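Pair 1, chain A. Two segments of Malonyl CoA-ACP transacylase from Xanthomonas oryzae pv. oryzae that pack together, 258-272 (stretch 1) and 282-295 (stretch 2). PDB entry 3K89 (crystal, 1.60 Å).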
# COMPACT_ATOMS: atom_id res chain seq x y z
N GLN A 258 1.35 6.18 -8.04
CA GLN A 258 2.13 5.90 -9.26
C GLN A 258 2.91 4.61 -9.05
O GLN A 258 4.14 4.62 -8.88
CB GLN A 258 3.10 7.07 -9.55
CG GLN A 258 2.43 8.47 -9.69
CD GLN A 258 1.56 8.63 -10.92
OE1 GLN A 258 0.72 9.55 -10.97
NE2 GLN A 258 1.75 7.78 -11.93
N TRP A 259 2.19 3.48 -8.96
CA TRP A 259 2.87 2.23 -8.61
C TRP A 259 3.80 1.79 -9.74
O TRP A 259 4.96 1.44 -9.49
CB TRP A 259 1.89 1.11 -8.18
CG TRP A 259 2.68 -0.09 -7.69
CD1 TRP A 259 2.79 -1.34 -8.28
CD2 TRP A 259 3.55 -0.11 -6.55
NE1 TRP A 259 3.65 -2.13 -7.55
CE2 TRP A 259 4.12 -1.41 -6.48
CE3 TRP A 259 3.88 0.84 -5.56
CZ2 TRP A 259 5.03 -1.78 -5.47
CZ3 TRP A 259 4.75 0.46 -4.54
CH2 TRP A 259 5.33 -0.83 -4.52
N THR A 260 3.31 1.85 -10.98
CA THR A 260 4.17 1.56 -12.14
C THR A 260 5.43 2.40 -12.09
O THR A 260 6.53 1.87 -12.23
CB THR A 260 3.40 1.75 -13.44
OG1 THR A 260 2.33 0.80 -13.46
CG2 THR A 260 4.29 1.50 -14.67
N GLY A 261 5.27 3.70 -11.85
CA GLY A 261 6.38 4.64 -11.75
C GLY A 261 7.37 4.27 -10.66
O GLY A 261 8.58 4.35 -10.87
N CYS A 262 6.86 3.88 -9.49
CA CYS A 262 7.75 3.50 -8.38
C CYS A 262 8.59 2.28 -8.73
O CYS A 262 9.78 2.25 -8.47
CB CYS A 262 6.93 3.21 -7.11
SG CYS A 262 6.28 4.71 -6.31
N VAL A 263 7.97 1.28 -9.35
CA VAL A 263 8.68 0.05 -9.72
C VAL A 263 9.71 0.35 -10.82
O VAL A 263 10.85 -0.10 -10.73
CB VAL A 263 7.70 -1.07 -10.14
CG1 VAL A 263 8.45 -2.30 -10.68
CG2 VAL A 263 6.82 -1.49 -8.94
N GLN A 264 9.32 1.15 -11.80
CA GLN A 264 10.26 1.59 -12.85
C GLN A 264 11.42 2.39 -12.25
O GLN A 264 12.57 2.26 -12.70
CB GLN A 264 9.53 2.40 -13.93
CG GLN A 264 8.63 1.53 -14.80
CD GLN A 264 7.70 2.34 -15.72
OE1 GLN A 264 7.46 3.53 -15.50
NE2 GLN A 264 7.18 1.68 -16.74
N ALA A 265 11.14 3.19 -11.22
CA ALA A 265 12.18 3.98 -10.55
C ALA A 265 13.17 3.07 -9.84
O ALA A 265 14.39 3.31 -9.90
CB ALA A 265 11.58 5.00 -9.57
N LEU A 266 12.66 2.03 -9.16
CA LEU A 266 13.51 1.01 -8.54
C LEU A 266 14.44 0.36 -9.57
O LEU A 266 15.65 0.33 -9.36
CB LEU A 266 12.68 -0.06 -7.83
CG LEU A 266 11.86 0.40 -6.61
CD1 LEU A 266 10.97 -0.76 -6.13
CD2 LEU A 266 12.76 0.93 -5.48
N ALA A 267 13.85 -0.13 -10.66
CA ALA A 267 14.59 -0.80 -11.74
C ALA A 267 15.63 0.13 -12.36
O ALA A 267 16.75 -0.31 -12.66
CB ALA A 267 13.64 -1.32 -12.80
N SER A 268 15.29 1.40 -12.53
CA SER A 268 16.21 2.37 -13.14
C SER A 268 17.40 2.65 -12.21
O SER A 268 18.45 3.14 -12.66
CB SER A 268 15.49 3.67 -13.49
OG SER A 268 15.28 4.47 -12.33
N GLN A 269 17.25 2.33 -10.93
CA GLN A 269 18.32 2.57 -9.97
C GLN A 269 19.12 1.30 -9.66
O GLN A 269 19.84 1.25 -8.66
CB GLN A 269 17.77 3.23 -8.69
CG GLN A 269 17.31 4.66 -8.93
CD GLN A 269 16.76 5.34 -7.68
OE1 GLN A 269 15.72 6.00 -7.74
NE2 GLN A 269 17.47 5.20 -6.57
N GLY A 270 18.98 0.29 -10.51
CA GLY A 270 19.76 -0.94 -10.40
C GLY A 270 19.13 -2.09 -9.61
O GLY A 270 19.77 -3.13 -9.40
N ILE A 271 17.89 -1.92 -9.16
CA ILE A 271 17.17 -3.01 -8.52
C ILE A 271 16.79 -4.11 -9.52
O ILE A 271 16.22 -3.82 -10.58
CB ILE A 271 15.90 -2.48 -7.80
CG1 ILE A 271 16.28 -1.43 -6.74
CG2 ILE A 271 15.10 -3.64 -7.18
CD1 ILE A 271 17.21 -1.94 -5.66
N THR A 272 17.11 -5.36 -9.17
CA THR A 272 16.78 -6.55 -9.97
C THR A 272 15.98 -7.58 -9.16
O THR A 272 15.43 -8.53 -9.71
CB THR A 272 18.06 -7.27 -10.49
OG1 THR A 272 18.80 -7.79 -9.39
CG2 THR A 272 18.94 -6.31 -11.28
N VAL A 282 0.01 -9.60 -4.15
CA VAL A 282 -0.52 -8.63 -5.09
C VAL A 282 0.55 -7.77 -5.76
O VAL A 282 0.55 -7.61 -6.98
CB VAL A 282 -1.60 -7.73 -4.41
CG1 VAL A 282 -2.20 -6.76 -5.43
CG2 VAL A 282 -2.69 -8.61 -3.77
N LEU A 283 1.45 -7.19 -4.96
CA LEU A 283 2.47 -6.34 -5.56
C LEU A 283 3.40 -7.15 -6.45
O LEU A 283 3.83 -6.65 -7.49
CB LEU A 283 3.27 -5.58 -4.51
CG LEU A 283 2.39 -4.67 -3.64
CD1 LEU A 283 3.34 -3.85 -2.75
CD2 LEU A 283 1.50 -3.73 -4.46
N SER A 284 3.71 -8.38 -6.03
CA SER A 284 4.56 -9.25 -6.85
C SER A 284 3.94 -9.45 -8.23
O SER A 284 4.65 -9.41 -9.24
CB SER A 284 4.81 -10.59 -6.15
OG SER A 284 5.54 -10.43 -4.94
N GLY A 285 2.62 -9.63 -8.27
CA GLY A 285 1.89 -9.77 -9.56
C GLY A 285 1.99 -8.52 -10.42
O GLY A 285 2.26 -8.60 -11.64
N LEU A 286 1.82 -7.35 -9.81
CA LEU A 286 1.97 -6.08 -10.52
C LEU A 286 3.38 -5.89 -11.08
O LEU A 286 3.54 -5.48 -12.23
CB LEU A 286 1.57 -4.89 -9.63
CG LEU A 286 0.13 -4.95 -9.10
CD1 LEU A 286 -0.07 -3.81 -8.12
CD2 LEU A 286 -0.89 -4.85 -10.26
N ILE A 287 4.37 -6.19 -10.25
CA ILE A 287 5.78 -6.03 -10.62
C ILE A 287 6.10 -6.89 -11.86
O ILE A 287 6.76 -6.41 -12.78
CB ILE A 287 6.72 -6.36 -9.45
CG1 ILE A 287 6.65 -5.26 -8.38
CG2 ILE A 287 8.18 -6.47 -9.93
CD1 ILE A 287 7.12 -5.69 -6.99
N LYS A 288 5.61 -8.13 -11.87
CA LYS A 288 5.83 -9.05 -13.01
C LYS A 288 5.25 -8.50 -14.31
O LYS A 288 5.75 -8.79 -15.40
CB LYS A 288 5.28 -10.45 -12.71
CG LYS A 288 5.99 -11.17 -11.57
CD LYS A 288 5.58 -12.63 -11.48
CE LYS A 288 5.22 -13.04 -10.04
NZ LYS A 288 6.11 -12.46 -8.98
N ARG A 289 4.17 -7.72 -14.19
CA ARG A 289 3.54 -7.09 -15.36
C ARG A 289 4.27 -5.81 -15.78
O ARG A 289 4.33 -5.49 -16.97
CB ARG A 289 2.05 -6.83 -15.10
CG ARG A 289 1.24 -6.30 -16.28
CD ARG A 289 1.14 -7.33 -17.42
NE ARG A 289 0.59 -6.72 -18.63
CZ ARG A 289 1.30 -5.99 -19.49
NH1 ARG A 289 2.59 -5.77 -19.27
NH2 ARG A 289 0.71 -5.47 -20.56
N ILE A 290 4.83 -5.09 -14.81
CA ILE A 290 5.54 -3.84 -15.07
C ILE A 290 6.90 -4.08 -15.75
O ILE A 290 7.25 -3.42 -16.74
CB ILE A 290 5.73 -3.03 -13.76
CG1 ILE A 290 4.36 -2.56 -13.24
CG2 ILE A 290 6.62 -1.81 -14.00
CD1 ILE A 290 4.34 -2.27 -11.72
N ASP A 291 7.64 -5.04 -15.22
CA ASP A 291 8.99 -5.30 -15.71
C ASP A 291 9.29 -6.78 -15.54
O ASP A 291 9.58 -7.26 -14.44
CB ASP A 291 10.00 -4.43 -14.97
CG ASP A 291 11.41 -4.55 -15.52
OD1 ASP A 291 11.73 -5.58 -16.17
OD2 ASP A 291 12.21 -3.62 -15.29
N LYS A 292 9.25 -7.49 -16.67
CA LYS A 292 9.33 -8.95 -16.68
C LYS A 292 10.70 -9.51 -16.28
O LYS A 292 10.85 -10.70 -16.02
CB LYS A 292 8.93 -9.48 -18.06
CG LYS A 292 7.46 -9.30 -18.40
CD LYS A 292 7.18 -9.59 -19.87
CE LYS A 292 6.95 -11.07 -20.12
NZ LYS A 292 6.86 -11.37 -21.58
N SER A 293 11.70 -8.64 -16.23
CA SER A 293 13.04 -9.07 -15.85
C SER A 293 13.28 -9.09 -14.34
O SER A 293 14.20 -9.75 -13.87
CB SER A 293 14.10 -8.21 -16.53
OG SER A 293 14.11 -6.88 -16.03
N LEU A 294 12.47 -8.37 -13.58
CA LEU A 294 12.67 -8.33 -12.12
C LEU A 294 12.31 -9.64 -11.44
O LEU A 294 11.34 -10.30 -11.81
CB LEU A 294 11.89 -7.16 -11.50
CG LEU A 294 12.18 -5.77 -12.08
CD1 LEU A 294 11.27 -4.71 -11.47
CD2 LEU A 294 13.66 -5.39 -11.91
N ASP A 295 13.11 -10.01 -10.44
CA ASP A 295 12.90 -11.20 -9.64
C ASP A 295 12.06 -10.80 -8.43
O ASP A 295 12.60 -10.35 -7.41
CB ASP A 295 14.25 -11.78 -9.21
CG ASP A 295 14.15 -13.05 -8.36
OD1 ASP A 295 13.04 -13.55 -8.06
OD2 ASP A 295 15.22 -13.57 -7.98

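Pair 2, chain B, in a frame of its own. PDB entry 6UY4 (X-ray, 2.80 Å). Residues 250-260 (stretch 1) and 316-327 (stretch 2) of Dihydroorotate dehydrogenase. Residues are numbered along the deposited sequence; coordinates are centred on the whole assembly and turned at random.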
# COMPACT_ATOMS: atom_id res chain seq x y z
N ASN B 250 8.05 20.66 0.45
CA ASN B 250 8.35 19.44 1.19
C ASN B 250 8.49 18.24 0.26
O ASN B 250 9.30 17.34 0.52
CB ASN B 250 7.26 19.18 2.24
CG ASN B 250 7.36 20.12 3.42
OD1 ASN B 250 8.45 20.54 3.81
ND2 ASN B 250 6.21 20.46 4.00
N LEU B 251 7.71 18.21 -0.82
CA LEU B 251 7.85 17.14 -1.81
C LEU B 251 9.24 17.15 -2.43
O LEU B 251 9.85 16.10 -2.64
CB LEU B 251 6.77 17.28 -2.88
CG LEU B 251 6.49 16.08 -3.77
CD1 LEU B 251 6.00 14.91 -2.94
CD2 LEU B 251 5.47 16.45 -4.83
N LYS B 252 9.77 18.35 -2.73
CA LYS B 252 11.12 18.45 -3.27
C LYS B 252 12.16 18.03 -2.24
O LYS B 252 13.16 17.40 -2.59
CB LYS B 252 11.39 19.88 -3.75
CG LYS B 252 10.51 20.32 -4.90
CD LYS B 252 10.76 21.78 -5.25
CE LYS B 252 9.86 22.23 -6.40
NZ LYS B 252 10.11 23.65 -6.78
N ASP B 253 11.93 18.36 -0.97
CA ASP B 253 12.87 17.98 0.08
C ASP B 253 12.94 16.47 0.23
O ASP B 253 14.03 15.90 0.40
CB ASP B 253 12.48 18.64 1.40
CG ASP B 253 12.69 20.14 1.39
OD1 ASP B 253 13.20 20.66 0.37
OD2 ASP B 253 12.34 20.80 2.39
N ILE B 254 11.79 15.79 0.18
CA ILE B 254 11.78 14.34 0.29
C ILE B 254 12.56 13.72 -0.87
O ILE B 254 13.36 12.79 -0.67
CB ILE B 254 10.33 13.82 0.34
CG1 ILE B 254 9.63 14.31 1.60
CG2 ILE B 254 10.30 12.30 0.28
CD1 ILE B 254 8.18 13.90 1.70
N VAL B 255 12.34 14.22 -2.08
CA VAL B 255 13.04 13.69 -3.25
C VAL B 255 14.54 13.94 -3.13
O VAL B 255 15.36 13.07 -3.47
CB VAL B 255 12.47 14.30 -4.54
CG1 VAL B 255 13.33 13.92 -5.74
CG2 VAL B 255 11.03 13.84 -4.75
N GLU B 256 14.93 15.12 -2.64
CA GLU B 256 16.35 15.44 -2.53
C GLU B 256 17.06 14.49 -1.58
O GLU B 256 18.11 13.93 -1.91
CB GLU B 256 16.52 16.89 -2.06
CG GLU B 256 17.94 17.25 -1.69
CD GLU B 256 18.08 18.67 -1.19
OE1 GLU B 256 17.14 19.47 -1.41
OE2 GLU B 256 19.12 18.99 -0.58
N VAL B 257 16.50 14.29 -0.38
CA VAL B 257 17.11 13.38 0.59
C VAL B 257 17.13 11.96 0.05
O VAL B 257 18.10 11.21 0.24
CB VAL B 257 16.38 13.48 1.94
CG1 VAL B 257 16.90 12.43 2.90
CG2 VAL B 257 16.53 14.87 2.53
N ALA B 258 16.06 11.56 -0.64
CA ALA B 258 15.97 10.21 -1.18
C ALA B 258 16.99 9.95 -2.29
O ALA B 258 17.31 8.78 -2.55
CB ALA B 258 14.56 9.94 -1.71
N LEU B 259 17.50 10.99 -2.93
CA LEU B 259 18.43 10.84 -4.04
C LEU B 259 19.86 11.22 -3.68
O LEU B 259 20.76 11.03 -4.51
CB LEU B 259 17.98 11.67 -5.24
CG LEU B 259 16.66 11.25 -5.90
CD1 LEU B 259 16.40 12.08 -7.15
CD2 LEU B 259 16.67 9.76 -6.23
N ASP B 260 20.11 11.75 -2.48
CA ASP B 260 21.46 12.10 -2.09
C ASP B 260 22.32 10.84 -1.98
O ASP B 260 21.85 9.80 -1.51
CB ASP B 260 21.45 12.85 -0.75
CG ASP B 260 22.82 13.35 -0.36
OD1 ASP B 260 23.39 14.19 -1.09
OD2 ASP B 260 23.34 12.90 0.69
N ARG B 316 3.22 12.28 -10.93
CA ARG B 316 3.80 12.98 -12.07
C ARG B 316 4.79 14.05 -11.62
O ARG B 316 5.76 14.33 -12.34
CB ARG B 316 2.68 13.60 -12.92
CG ARG B 316 3.15 14.16 -14.25
CD ARG B 316 1.98 14.63 -15.11
NE ARG B 316 1.09 13.53 -15.50
CZ ARG B 316 -0.13 13.35 -15.01
NH1 ARG B 316 -0.62 14.20 -14.12
NH2 ARG B 316 -0.86 12.32 -15.42
N LYS B 317 4.58 14.64 -10.44
CA LYS B 317 5.54 15.60 -9.92
C LYS B 317 6.83 14.91 -9.48
O LYS B 317 7.93 15.33 -9.86
CB LYS B 317 4.93 16.37 -8.75
CG LYS B 317 3.88 17.40 -9.14
CD LYS B 317 3.40 18.19 -7.93
CE LYS B 317 2.40 19.26 -8.31
N VAL B 318 6.70 13.85 -8.68
CA VAL B 318 7.88 13.16 -8.16
C VAL B 318 8.72 12.59 -9.30
O VAL B 318 9.95 12.65 -9.27
CB VAL B 318 7.46 12.06 -7.16
CG1 VAL B 318 8.66 11.25 -6.71
CG2 VAL B 318 6.76 12.69 -5.96
N SER B 319 8.06 12.03 -10.32
CA SER B 319 8.80 11.49 -11.46
C SER B 319 9.61 12.57 -12.16
O SER B 319 10.66 12.27 -12.73
CB SER B 319 7.83 10.82 -12.44
OG SER B 319 8.54 10.19 -13.49
N ALA B 320 9.14 13.81 -12.13
CA ALA B 320 9.90 14.91 -12.72
C ALA B 320 11.06 15.33 -11.83
O ALA B 320 12.13 15.69 -12.33
CB ALA B 320 8.98 16.10 -13.00
N LEU B 321 10.87 15.30 -10.51
CA LEU B 321 11.92 15.71 -9.59
C LEU B 321 13.05 14.69 -9.55
O LEU B 321 14.23 15.06 -9.42
CB LEU B 321 11.35 15.94 -8.20
CG LEU B 321 10.24 16.99 -8.09
CD1 LEU B 321 9.74 17.10 -6.66
CD2 LEU B 321 10.73 18.33 -8.61
N THR B 322 12.72 13.40 -9.65
CA THR B 322 13.74 12.36 -9.66
C THR B 322 14.42 12.20 -11.01
O THR B 322 15.43 11.49 -11.09
CB THR B 322 13.13 11.02 -9.25
OG1 THR B 322 12.17 10.61 -10.23
CG2 THR B 322 12.46 11.12 -7.89
N LYS B 323 13.89 12.83 -12.06
CA LYS B 323 14.40 12.66 -13.43
C LYS B 323 14.39 11.20 -13.85
O LYS B 323 15.20 10.78 -14.68
CB LYS B 323 15.79 13.27 -13.59
CG LYS B 323 15.81 14.79 -13.59
CD LYS B 323 17.22 15.34 -13.67
CE LYS B 323 18.00 15.07 -12.39
NZ LYS B 323 19.34 15.71 -12.42
N GLY B 324 13.47 10.41 -13.30
CA GLY B 324 13.37 9.01 -13.63
C GLY B 324 14.52 8.15 -13.15
O GLY B 324 14.79 7.10 -13.74
N ALA B 325 15.22 8.58 -12.09
CA ALA B 325 16.40 7.85 -11.65
C ALA B 325 16.04 6.57 -10.89
O ALA B 325 16.75 5.56 -11.01
CB ALA B 325 17.27 8.75 -10.77
N ILE B 326 14.95 6.59 -10.12
CA ILE B 326 14.57 5.43 -9.32
C ILE B 326 13.18 4.96 -9.73
O ILE B 326 12.35 5.77 -10.17
CB ILE B 326 14.62 5.76 -7.82
CG1 ILE B 326 13.75 6.98 -7.50
CG2 ILE B 326 16.06 5.99 -7.37
CD1 ILE B 326 13.71 7.34 -6.03
N PRO B 327 12.89 3.66 -9.63
CA PRO B 327 11.55 3.17 -9.97
C PRO B 327 10.49 3.74 -9.04
O PRO B 327 10.75 4.04 -7.87
CB PRO B 327 11.68 1.65 -9.81
CG PRO B 327 13.13 1.37 -9.96
CD PRO B 327 13.83 2.56 -9.37

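Both pairs bring a helix against a second helix that runs on into a loop, and in each the two axes approach to 10.1 Å. Fourteen central residues superpose with an RMSD of 0.9 Å over N, CA and C, although the angle between the N-to-C directions is 69° in pair 1 and 44° in pair 2, both with a negative crossing sign. The chains then diverge: pair 1 has a type I turn from Asp291(A) to Leu294(A), pair 2 a type I' turn, with positive phi at Lys323(B) and Gly324(B), from Thr322(B) to Ala325(B).

The centre of the contact is similar in both pairs. Val263(A) matches Val255(B), both with chi1 t and both directed toward the partner helix. Ile290(A) matches Leu321(B), with CA atoms 0.6 Å apart after superposition, and Ile287(A) matches Val318(B). In pair 1, Ile290(A) fits as a knob among Trp259(A), Thr260(A), Val263(A) and Gln264(A), its CD1 lying 3.8 Å from CG2 of Val263(A). In pair 2, CB of Leu321(B) lies 3.7 Å from CG1 of Val255(B), while its CD1 reaches CG of Lys252(B), also at 3.7 Å. Lys252(B) matches Thr260(A), and the CG of its aliphatic chain meets Leu321(B) much as CA of Thr260(A) meets CD1 of Ile290(A) at 3.9 Å.

The flanks are filled differently. At the start of the first helix, the indole of Trp259(A) spans several partners: Leu283(A) covers one ring face, and CD1 of the indole is 3.8 Å from CD1 of Leu286(A). Its NE1 is buried by the contact without a polar partner. The matching Leu251(B) is smaller; its CD1 packs 3.8 Å from CG2 of Val318(B), and its CD2 approaches CB of Lys317(B), the counterpart of Leu286(A), at 4.0 Å.

One turn beyond the valine, the sizes are reversed. Ala267(A) is short, and the loop supplies the bulk: Leu294(A) places CD1 3.8 Å from CG1 of Val263(A) and CD2 4.2 Å from CB of Ala267(A). The match of Ala267(A), Leu259(B), instead reaches the second stretch itself, with CD1 3.7 Å from CA of Thr322(B) and CD2 3.8 Å from CD1 of Ile326(B).

Beyond the matched part of stretch 1, N of Asp295(A) donates to O of Thr272(A) at 2.8 Å and 174°, a nearly linear hydrogen bond. The contacts within the pair 2 stretches are mainly apolar. The stretches bury 590 Å² in pair 1 and 452 Å² in pair 2, both sides summed.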